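Local coordinates for protein beta-fructofuranosidase (Arabidopsis thaliana, PDB 2OXB) that hydrolyses terminal non-reducing beta-D-fructofuranoside residues, acting on sucrose and 1-kestose and less readily on neokestose and levan, at residues I138-T147 with R158-H166; S185-S195 with D252-D263. The protein carries 1 engineered substitution. All coordinates share one frame; numbering follows the deposited sequence.

Followed from the N terminus, the chain first closes contact 1, a short loop in which 138-147 leads, ten residues later, into the edge strand 157-165 and pairs with it. The chain then turns back through 168-176 and 182-192, and the end of that three-stranded sheet opens contact 2. A longer excursion, holding the strands between 198 and 248, returns at 252-263 to close it. The two loops lie in series, neither nested nor crossed. Contact 1 thus lays a substrate-binding loop along the edge of one sheet, while contact 2 joins that sheet to the next. They meet directly through the R158-D252 salt bridge and the packing of I160 on L189.

Contact 1: I138-T147 with R158-H166; sequences INASSFRDPT and RVIIGSKIH. With NAG (2-acetamido-2-deoxy-beta-D-glucopyranose), chain E; FRU (beta-D-fructofuranose), chain B.
V159 sets CG2 beside T147 OG1. I160 follows with both backbone and side chain: its carbonyl O receives T147 N at 3.3 Å, with the nitrogen lying nearly on the extension of the C=O bond (169° at the oxygen), and its CG1 lies against T147 CG2. P201 and F203 of strand 201-207 pack on I160 as well. I161 turns to another partner; its CG2 branch, opposite the backbone N, comes obliquely to F143 CD1 at 3.4 Å, while CG1 touches P146 CB. At G162 the loop and the strand form an antiparallel hydrogen-bonded pair, G162 N reaching R144 O at 3.0 Å. The loop side of this bridge, R144, opens R144-D145-P146, the Arg-Asp-Pro signature of family 32 glycosidases, which lies in their five-bladed beta-propeller domain. R144 leaves the strand at its first side-chain bond, and its bent chain touches the sugars, with CD nearest to FRU O3. D145 grips the fructose with both carboxylate oxygens, OD1 taking FRU O4 at 2.9 Å and OD2 taking FRU O3 at 2.9 Å. The backbone N of C200 also bonds OD2, a second hold on this substrate-binding group. S163 gives its hydroxyl to S142 O, with OG 2.7 Å away in the carbonyl plane and on a lone pair; the same OG touches the edge of the F143 ring. K164 bends at its far end (chi3 -73°, chi4 -64°), which brings NZ to 2.6 Å from O7 of the NAG that N139 carries on ND2. Last in line, I165 CD1 meets I138 CG2 at 3.8 Å.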
loop_
_atom_site.group_PDB
_atom_site.type_symbol
_atom_site.label_atom_id
_atom_site.label_comp_id
_atom_site.label_asym_id
_atom_site.label_seq_id
_atom_site.Cartn_x
_atom_site.Cartn_y
_atom_site.Cartn_z
ATOM N N ILE A 138 5.014 22.413 -19.717
ATOM C CA ILE A 138 5.092 21.037 -19.288
ATOM C C ILE A 138 3.986 20.206 -19.916
ATOM O O ILE A 138 2.888 20.705 -20.161
ATOM C CB ILE A 138 5.007 20.948 -17.744
ATOM C CG1 ILE A 138 4.177 22.117 -17.202
ATOM C CG2 ILE A 138 6.416 20.933 -17.142
ATOM C CD1 ILE A 138 4.158 22.239 -15.691
ATOM N N ASN A 139 4.302 18.944 -20.193
ATOM C CA ASN A 139 3.351 18.000 -20.768
ATOM C C ASN A 139 2.020 18.187 -20.042
ATOM O O ASN A 139 1.827 17.664 -18.940
ATOM C CB ASN A 139 3.843 16.561 -20.547
ATOM C CG ASN A 139 4.475 15.941 -21.790
ATOM O OD1 ASN A 139 5.357 16.529 -22.406
ATOM N ND2 ASN A 139 4.032 14.729 -22.129
ATOM N N ALA A 140 1.107 18.938 -20.645
ATOM C CA ALA A 140 -0.195 19.175 -20.029
ATOM C C ALA A 140 -0.902 17.854 -19.732
ATOM O O ALA A 140 -1.871 17.822 -18.975
ATOM C CB ALA A 140 -1.059 20.039 -20.943
ATOM N N SER A 141 -0.414 16.773 -20.339
ATOM C CA SER A 141 -0.995 15.450 -20.141
ATOM C C SER A 141 -0.185 14.662 -19.123
ATOM O O SER A 141 -0.310 13.445 -19.026
ATOM C CB SER A 141 -1.034 14.683 -21.461
ATOM O OG SER A 141 -1.868 15.339 -22.390
ATOM N N SER A 142 0.655 15.368 -18.376
ATOM C CA SER A 142 1.478 14.743 -17.358
ATOM C C SER A 142 1.795 15.717 -16.231
ATOM O O SER A 142 2.960 15.991 -15.952
ATOM C CB SER A 142 2.770 14.205 -17.978
ATOM O OG SER A 142 2.753 12.777 -17.989
ATOM N N PHE A 143 0.741 16.222 -15.584
ATOM C CA PHE A 143 0.846 17.182 -14.474
ATOM C C PHE A 143 -0.326 16.993 -13.499
ATOM O O PHE A 143 -1.216 17.846 -13.391
ATOM C CB PHE A 143 0.832 18.618 -15.020
ATOM C CG PHE A 143 0.910 19.682 -13.958
ATOM C CD1 PHE A 143 1.948 19.689 -13.030
ATOM C CD2 PHE A 143 -0.023 20.703 -13.919
ATOM C CE1 PHE A 143 2.057 20.708 -12.076
ATOM C CE2 PHE A 143 0.076 21.727 -12.972
ATOM C CZ PHE A 143 1.119 21.727 -12.052
ATOM N N ARG A 144 -0.309 15.877 -12.779
ATOM C CA ARG A 144 -1.385 15.578 -11.856
ATOM C C ARG A 144 -0.918 14.947 -10.551
ATOM O O ARG A 144 0.279 14.735 -10.331
ATOM C CB ARG A 144 -2.407 14.647 -12.538
ATOM C CG ARG A 144 -2.248 13.149 -12.239
ATOM C CD ARG A 144 -1.193 12.447 -13.080
ATOM N NE ARG A 144 -1.622 12.230 -14.457
ATOM C CZ ARG A 144 -0.883 11.627 -15.376
ATOM N NH1 ARG A 144 0.317 11.186 -15.060
ATOM N NH2 ARG A 144 -1.340 11.473 -16.606
ATOM N N ASP A 145 -1.895 14.664 -9.690
ATOM C CA ASP A 145 -1.671 14.027 -8.406
ATOM C C ASP A 145 -0.943 14.852 -7.372
ATOM O O ASP A 145 0.144 14.497 -6.929
ATOM C CB ASP A 145 -0.953 12.712 -8.626
ATOM C CG ASP A 145 -1.708 11.818 -9.560
ATOM O OD1 ASP A 145 -2.917 12.061 -9.734
ATOM O OD2 ASP A 145 -1.106 10.879 -10.114
ATOM N N PRO A 146 -1.544 15.979 -6.972
ATOM C CA PRO A 146 -0.945 16.860 -5.970
ATOM C C PRO A 146 -1.034 16.242 -4.585
ATOM O O PRO A 146 -2.056 15.671 -4.191
ATOM C CB PRO A 146 -1.770 18.138 -6.088
ATOM C CG PRO A 146 -3.121 17.620 -6.470
ATOM C CD PRO A 146 -2.794 16.554 -7.502
ATOM N N THR A 147 0.062 16.362 -3.856
ATOM C CA THR A 147 0.187 15.841 -2.504
ATOM C C THR A 147 -0.439 16.791 -1.493
ATOM O O THR A 147 -0.991 17.836 -1.836
ATOM C CB THR A 147 1.657 15.737 -2.105
ATOM O OG1 THR A 147 2.188 17.061 -1.937
ATOM C CG2 THR A 147 2.441 15.024 -3.156
ATOM N N ARG A 158 4.141 24.720 0.779
ATOM C CA ARG A 158 4.773 23.944 -0.277
ATOM C C ARG A 158 3.979 22.679 -0.578
ATOM O O ARG A 158 3.333 22.113 0.302
ATOM C CB ARG A 158 6.226 23.596 0.108
ATOM C CG ARG A 158 7.180 24.812 0.198
ATOM C CD ARG A 158 7.885 24.874 1.550
ATOM N NE ARG A 158 8.684 26.089 1.762
ATOM C CZ ARG A 158 9.910 26.296 1.277
ATOM N NH1 ARG A 158 10.507 25.372 0.538
ATOM N NH2 ARG A 158 10.547 27.431 1.545
ATOM N N VAL A 159 4.002 22.275 -1.846
ATOM C CA VAL A 159 3.325 21.067 -2.312
ATOM C C VAL A 159 4.036 20.624 -3.588
ATOM O O VAL A 159 4.743 21.414 -4.214
ATOM C CB VAL A 159 1.826 21.309 -2.624
ATOM C CG1 VAL A 159 1.659 22.109 -3.911
ATOM C CG2 VAL A 159 1.109 19.976 -2.737
ATOM N N ILE A 160 3.876 19.362 -3.965
ATOM C CA ILE A 160 4.523 18.866 -5.168
ATOM C C ILE A 160 3.543 18.121 -6.063
ATOM O O ILE A 160 2.556 17.543 -5.596
ATOM C CB ILE A 160 5.683 17.933 -4.824
ATOM C CG1 ILE A 160 5.194 16.838 -3.881
ATOM C CG2 ILE A 160 6.842 18.739 -4.216
ATOM C CD1 ILE A 160 6.217 15.773 -3.599
ATOM N N ILE A 161 3.817 18.135 -7.358
ATOM C CA ILE A 161 2.943 17.467 -8.302
ATOM C C ILE A 161 3.771 16.509 -9.122
ATOM O O ILE A 161 4.971 16.697 -9.267
ATOM C CB ILE A 161 2.236 18.491 -9.218
ATOM C CG1 ILE A 161 1.361 19.417 -8.370
ATOM C CG2 ILE A 161 1.357 17.783 -10.227
ATOM C CD1 ILE A 161 2.139 20.453 -7.602
ATOM N N GLY A 162 3.130 15.479 -9.652
ATOM C CA GLY A 162 3.865 14.508 -10.431
ATOM C C GLY A 162 3.891 14.807 -11.913
ATOM O O GLY A 162 2.841 14.925 -12.552
ATOM N N SER A 163 5.092 14.947 -12.465
ATOM C CA SER A 163 5.233 15.192 -13.898
ATOM C C SER A 163 6.310 14.322 -14.538
ATOM O O SER A 163 6.668 13.261 -14.022
ATOM C CB SER A 163 5.521 16.673 -14.180
ATOM O OG SER A 163 4.334 17.443 -14.087
ATOM N N LYS A 164 6.810 14.781 -15.677
ATOM C CA LYS A 164 7.841 14.077 -16.416
ATOM C C LYS A 164 8.275 14.957 -17.585
ATOM O O LYS A 164 7.449 15.598 -18.243
ATOM C CB LYS A 164 7.296 12.743 -16.944
ATOM C CG LYS A 164 6.004 12.887 -17.752
ATOM C CD LYS A 164 5.401 11.545 -18.190
ATOM C CE LYS A 164 6.186 10.868 -19.316
ATOM N NZ LYS A 164 6.191 11.649 -20.592
ATOM N N ILE A 165 9.581 14.991 -17.819
ATOM C CA ILE A 165 10.168 15.748 -18.912
ATOM C C ILE A 165 11.038 14.773 -19.692
ATOM O O ILE A 165 12.132 14.416 -19.244
ATOM C CB ILE A 165 11.059 16.888 -18.391
ATOM C CG1 ILE A 165 10.262 17.803 -17.462
ATOM C CG2 ILE A 165 11.631 17.677 -19.562
ATOM C CD1 ILE A 165 9.054 18.428 -18.119
ATOM N N HIS A 166 10.542 14.324 -20.840
ATOM C CA HIS A 166 11.284 13.387 -21.692
ATOM C C HIS A 166 11.873 12.218 -20.872
ATOM O O HIS A 166 13.092 12.042 -20.784
ATOM C CB HIS A 166 12.408 14.136 -22.439
ATOM C CG HIS A 166 11.921 15.190 -23.393
ATOM N ND1 HIS A 166 11.169 14.898 -24.514
ATOM C CD2 HIS A 166 12.101 16.534 -23.405
ATOM C CE1 HIS A 166 10.909 16.016 -25.173
ATOM N NE2 HIS A 166 11.462 17.022 -24.522
HETATM C C1 NAG E . 3.854 14.345 -23.522
HETATM C C2 NAG E . 3.205 12.951 -23.617
HETATM C C3 NAG E . 2.925 12.564 -25.083
HETATM C C4 NAG E . 2.146 13.677 -25.784
HETATM C C5 NAG E . 2.902 14.997 -25.620
HETATM C C6 NAG E . 2.180 16.159 -26.250
HETATM C C7 NAG E . 3.606 11.161 -22.059
HETATM C C8 NAG E . 3.068 9.803 -22.488
HETATM N N2 NAG E . 4.071 11.955 -23.015
HETATM O O3 NAG E . 2.193 11.343 -25.137
HETATM O O4 NAG E . 1.992 13.373 -27.159
HETATM O O5 NAG E . 3.058 15.313 -24.221
HETATM O O6 NAG E . 1.388 16.829 -25.290
HETATM O O7 NAG E . 3.594 11.489 -20.876
HETATM C C1 FRU B . -3.090 6.029 -10.920
HETATM C C2 FRU B . -3.682 7.052 -11.898
HETATM C C3 FRU B . -3.376 8.494 -11.449
HETATM C C4 FRU B . -4.568 9.274 -11.922
HETATM C C5 FRU B . -5.676 8.227 -11.817
HETATM C C6 FRU B . -6.646 8.239 -12.982
HETATM O O1 FRU B . -1.674 6.067 -10.923
HETATM O O2 FRU B . -3.355 6.925 -13.330
HETATM O O3 FRU B . -2.178 9.023 -12.010
HETATM O O4 FRU B . -4.835 10.405 -11.085
HETATM O O5 FRU B . -5.073 6.942 -11.791
HETATM O O6 FRU B . -7.436 9.410 -12.888
#

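Contact 2: S185-S195 with D252-D263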
loop_
_atom_site.group_PDB
_atom_site.type_symbol
_atom_site.label_atom_id
_atom_site.label_comp_id
_atom_site.label_asym_id
_atom_site.label_seq_id
_atom_site.Cartn_x
_atom_site.Cartn_y
_atom_site.Cartn_z
ATOM N N SER A 185 7.731 26.827 -8.403
ATOM C CA SER A 185 9.123 26.725 -8.000
ATOM C C SER A 185 9.984 26.208 -9.164
ATOM O O SER A 185 9.696 25.151 -9.737
ATOM C CB SER A 185 9.228 25.788 -6.798
ATOM O OG SER A 185 10.343 26.106 -5.980
ATOM N N PRO A 186 11.057 26.954 -9.523
ATOM C CA PRO A 186 12.006 26.649 -10.606
ATOM C C PRO A 186 12.904 25.414 -10.422
ATOM O O PRO A 186 13.879 25.244 -11.153
ATOM C CB PRO A 186 12.818 27.936 -10.713
ATOM C CG PRO A 186 12.869 28.395 -9.292
ATOM C CD PRO A 186 11.441 28.213 -8.853
ATOM N N GLU A 187 12.578 24.562 -9.452
ATOM C CA GLU A 187 13.346 23.337 -9.190
ATOM C C GLU A 187 12.503 22.274 -8.451
ATOM O O GLU A 187 11.948 22.538 -7.384
ATOM C CB GLU A 187 14.622 23.666 -8.377
ATOM C CG GLU A 187 15.398 22.428 -7.854
ATOM C CD GLU A 187 16.640 22.766 -7.011
ATOM O OE1 GLU A 187 16.541 23.598 -6.074
ATOM O OE2 GLU A 187 17.716 22.172 -7.275
ATOM N N PRO A 188 12.405 21.052 -9.010
ATOM C CA PRO A 188 11.626 19.976 -8.381
ATOM C C PRO A 188 12.236 19.540 -7.059
ATOM O O PRO A 188 13.450 19.566 -6.894
ATOM C CB PRO A 188 11.682 18.869 -9.424
ATOM C CG PRO A 188 13.045 19.063 -10.018
ATOM C CD PRO A 188 13.096 20.557 -10.215
ATOM N N LEU A 189 11.403 19.130 -6.116
ATOM C CA LEU A 189 11.941 18.695 -4.843
ATOM C C LEU A 189 13.035 17.682 -5.141
ATOM O O LEU A 189 14.093 17.684 -4.508
ATOM C CB LEU A 189 10.857 18.042 -3.997
ATOM C CG LEU A 189 11.348 17.619 -2.619
ATOM C CD1 LEU A 189 11.000 18.680 -1.580
ATOM C CD2 LEU A 189 10.713 16.308 -2.270
ATOM N N HIS A 190 12.760 16.815 -6.112
ATOM C CA HIS A 190 13.709 15.788 -6.541
ATOM C C HIS A 190 13.334 15.326 -7.947
ATOM O O HIS A 190 12.452 15.902 -8.574
ATOM C CB HIS A 190 13.700 14.591 -5.580
ATOM C CG HIS A 190 14.868 13.670 -5.761
ATOM N ND1 HIS A 190 16.163 14.041 -5.460
ATOM C CD2 HIS A 190 14.947 12.424 -6.282
ATOM C CE1 HIS A 190 16.986 13.066 -5.799
ATOM N NE2 HIS A 190 16.275 12.074 -6.301
ATOM N N TYR A 191 14.012 14.292 -8.437
ATOM C CA TYR A 191 13.756 13.745 -9.763
ATOM C C TYR A 191 14.702 12.565 -9.967
ATOM O O TYR A 191 15.653 12.386 -9.209
ATOM C CB TYR A 191 14.014 14.810 -10.841
ATOM C CG TYR A 191 15.479 15.172 -11.020
ATOM C CD1 TYR A 191 16.321 14.399 -11.827
ATOM C CD2 TYR A 191 16.041 16.249 -10.328
ATOM C CE1 TYR A 191 17.685 14.686 -11.932
ATOM C CE2 TYR A 191 17.400 16.539 -10.429
ATOM C CZ TYR A 191 18.214 15.755 -11.229
ATOM O OH TYR A 191 19.558 16.034 -11.310
ATOM N N ASP A 192 14.441 11.767 -10.994
ATOM C CA ASP A 192 15.272 10.614 -11.309
ATOM C C ASP A 192 15.210 10.359 -12.822
ATOM O O ASP A 192 14.135 10.425 -13.413
ATOM C CB ASP A 192 14.780 9.377 -10.534
ATOM C CG ASP A 192 15.262 9.348 -9.081
ATOM O OD1 ASP A 192 14.889 10.230 -8.289
ATOM O OD2 ASP A 192 16.021 8.423 -8.733
ATOM N N ASP A 193 16.356 10.098 -13.449
ATOM C CA ASP A 193 16.392 9.836 -14.894
ATOM C C ASP A 193 16.231 8.351 -15.183
ATOM O O ASP A 193 16.743 7.510 -14.448
ATOM C CB ASP A 193 17.706 10.347 -15.511
ATOM C CG ASP A 193 17.524 11.641 -16.297
ATOM O OD1 ASP A 193 18.449 12.481 -16.282
ATOM O OD2 ASP A 193 16.460 11.814 -16.927
ATOM N N GLY A 194 15.520 8.040 -16.263
ATOM C CA GLY A 194 15.277 6.659 -16.625
ATOM C C GLY A 194 13.815 6.357 -16.365
ATOM O O GLY A 194 13.054 6.140 -17.301
ATOM N N SER A 195 13.422 6.351 -15.094
ATOM C CA SER A 195 12.041 6.087 -14.708
ATOM C C SER A 195 11.099 7.060 -15.400
ATOM O O SER A 195 11.364 8.260 -15.464
ATOM C CB SER A 195 11.881 6.232 -13.200
ATOM O OG SER A 195 12.195 7.549 -12.789
ATOM N N ASP A 252 14.995 23.715 -1.107
ATOM C CA ASP A 252 13.706 23.038 -1.150
ATOM C C ASP A 252 13.827 21.707 -1.888
ATOM O O ASP A 252 12.913 21.279 -2.605
ATOM C CB ASP A 252 12.680 23.933 -1.852
ATOM C CG ASP A 252 12.953 25.426 -1.639
ATOM O OD1 ASP A 252 13.307 25.825 -0.504
ATOM O OD2 ASP A 252 12.808 26.207 -2.608
ATOM N N LYS A 253 14.966 21.050 -1.709
ATOM C CA LYS A 253 15.201 19.786 -2.382
ATOM C C LYS A 253 15.210 18.623 -1.421
ATOM O O LYS A 253 15.474 18.778 -0.230
ATOM C CB LYS A 253 16.534 19.825 -3.135
ATOM C CG LYS A 253 16.827 18.555 -3.924
ATOM C CD LYS A 253 18.176 18.620 -4.626
ATOM C CE LYS A 253 18.394 17.397 -5.509
ATOM N NZ LYS A 253 18.260 16.119 -4.743
ATOM N N PHE A 254 14.901 17.451 -1.947
ATOM C CA PHE A 254 14.921 16.269 -1.125
ATOM C C PHE A 254 16.232 15.542 -1.368
ATOM O O PHE A 254 16.609 15.281 -2.514
ATOM C CB PHE A 254 13.756 15.346 -1.457
ATOM C CG PHE A 254 13.734 14.106 -0.620
ATOM C CD1 PHE A 254 13.672 14.195 0.773
ATOM C CD2 PHE A 254 13.820 12.854 -1.212
ATOM C CE1 PHE A 254 13.703 13.056 1.571
ATOM C CE2 PHE A 254 13.850 11.706 -0.425
ATOM C CZ PHE A 254 13.792 11.809 0.977
ATOM N N VAL A 255 16.925 15.224 -0.282
ATOM C CA VAL A 255 18.197 14.520 -0.362
ATOM C C VAL A 255 18.095 13.126 0.268
ATOM O O VAL A 255 18.112 12.989 1.490
ATOM C CB VAL A 255 19.313 15.306 0.368
ATOM C CG1 VAL A 255 20.661 14.692 0.057
ATOM C CG2 VAL A 255 19.281 16.772 -0.036
ATOM N N PRO A 256 17.984 12.076 -0.559
ATOM C CA PRO A 256 17.887 10.712 -0.026
ATOM C C PRO A 256 19.143 10.278 0.733
ATOM O O PRO A 256 20.222 10.840 0.545
ATOM C CB PRO A 256 17.648 9.870 -1.279
ATOM C CG PRO A 256 18.334 10.654 -2.359
ATOM C CD PRO A 256 17.915 12.073 -2.031
ATOM N N ASP A 257 18.999 9.266 1.581
ATOM C CA ASP A 257 20.129 8.782 2.350
ATOM C C ASP A 257 21.183 8.085 1.514
ATOM O O ASP A 257 20.896 7.499 0.465
ATOM C CB ASP A 257 19.674 7.848 3.475
ATOM C CG ASP A 257 19.177 8.599 4.681
ATOM O OD1 ASP A 257 19.946 9.405 5.233
ATOM O OD2 ASP A 257 18.016 8.389 5.079
ATOM N N ASN A 258 22.407 8.174 2.023
ATOM C CA ASN A 258 23.605 7.594 1.436
ATOM C C ASN A 258 23.447 6.711 0.198
ATOM O O ASN A 258 23.310 5.490 0.295
ATOM C CB ASN A 258 24.375 6.837 2.524
ATOM C CG ASN A 258 23.484 5.909 3.349
ATOM O OD1 ASN A 258 23.953 5.260 4.289
ATOM N ND2 ASN A 258 22.202 5.842 3.001
ATOM N N GLY A 259 23.493 7.349 -0.968
ATOM C CA GLY A 259 23.377 6.637 -2.228
ATOM C C GLY A 259 22.100 5.841 -2.442
ATOM O O GLY A 259 22.126 4.608 -2.420
ATOM N N PHE A 260 20.987 6.537 -2.652
ATOM C CA PHE A 260 19.711 5.875 -2.897
ATOM C C PHE A 260 18.771 6.708 -3.780
ATOM O O PHE A 260 18.191 7.701 -3.327
ATOM C CB PHE A 260 19.019 5.519 -1.571
ATOM C CG PHE A 260 19.398 4.158 -1.026
ATOM C CD1 PHE A 260 19.160 3.001 -1.770
ATOM C CD2 PHE A 260 19.992 4.028 0.229
ATOM C CE1 PHE A 260 19.507 1.735 -1.270
ATOM C CE2 PHE A 260 20.341 2.765 0.735
ATOM C CZ PHE A 260 20.098 1.619 -0.018
ATOM N N LYS A 261 18.639 6.294 -5.042
ATOM C CA LYS A 261 17.765 6.965 -6.011
ATOM C C LYS A 261 16.327 6.487 -5.816
ATOM O O LYS A 261 16.067 5.611 -4.993
ATOM C CB LYS A 261 18.211 6.650 -7.448
ATOM C CG LYS A 261 19.570 7.212 -7.839
ATOM C CD LYS A 261 19.545 8.729 -8.038
ATOM C CE LYS A 261 18.916 9.128 -9.368
ATOM N NZ LYS A 261 19.007 10.598 -9.609
ATOM N N MET A 262 15.393 7.053 -6.570
ATOM C CA MET A 262 14.000 6.646 -6.443
ATOM C C MET A 262 13.625 5.436 -7.315
ATOM O O MET A 262 12.495 4.950 -7.258
ATOM C CB MET A 262 13.086 7.832 -6.751
ATOM C CG MET A 262 13.196 8.948 -5.723
ATOM S SD MET A 262 11.581 9.684 -5.376
ATOM C CE MET A 262 10.634 8.183 -4.953
ATOM N N ASP A 263 14.585 4.952 -8.102
ATOM C CA ASP A 263 14.391 3.795 -8.978
ATOM C C ASP A 263 15.725 3.133 -9.310
ATOM O O ASP A 263 16.619 3.765 -9.878
ATOM C CB ASP A 263 13.704 4.209 -10.278
ATOM C CG ASP A 263 14.255 5.502 -10.840
ATOM O OD1 ASP A 263 13.918 6.571 -10.281
ATOM O OD2 ASP A 263 15.027 5.450 -11.827
HETATM O O HOH W 1 16.142 9.645 -5.127
#
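Adjacent sheets of the family 32 beta-propeller meet here, the outermost strand 182-192 of one meeting the segment that holds strand 253-256 of the next. The backbones are joined where F254 N donates to L189 O at 2.7 Å. Beside this bond L189 and F254 cross, with L189 CD2 resting on F254 CB at 3.3 Å, and L189 CD1 is turned to the carbonyl O of D252. K253 spans the seam with a chain that is extended until its last torsion: CG stands opposite the backbone N (chi1 -177°), and NZ arrives at the edge of the H190 ring, 3.0 Å from ND1 and just 7° out of the ring plane. The same NZ bonds F254 O at 2.9 Å, so a single amino group ties imidazole and main chain together. A leucine in place of K253 has no amino group, so H190 ND1 and F254 O would probably be left without their shared donor and the imidazole freer to turn. Further along, D192 receives M262 N on OD2 at 2.6 Å, met 43° above the carboxylate plane, as M262 crosses D192 at about a right angle. D263 brings a like charge close, its OD1 lying 3.2 Å from D192 OD2; K261, in a long salt bridge to D192 OD2, is likely to ease that repulsion, and S195 OG adds a weak hydrogen bond to D263 OD1. Around the seam M262 packs on L230 and I232 of strand 226-234, F254 meets the ring of F203 almost at right angles, and W198 lies against H190 and D192; Y191 makes a cation-pi contact with R168 of strand 168-176.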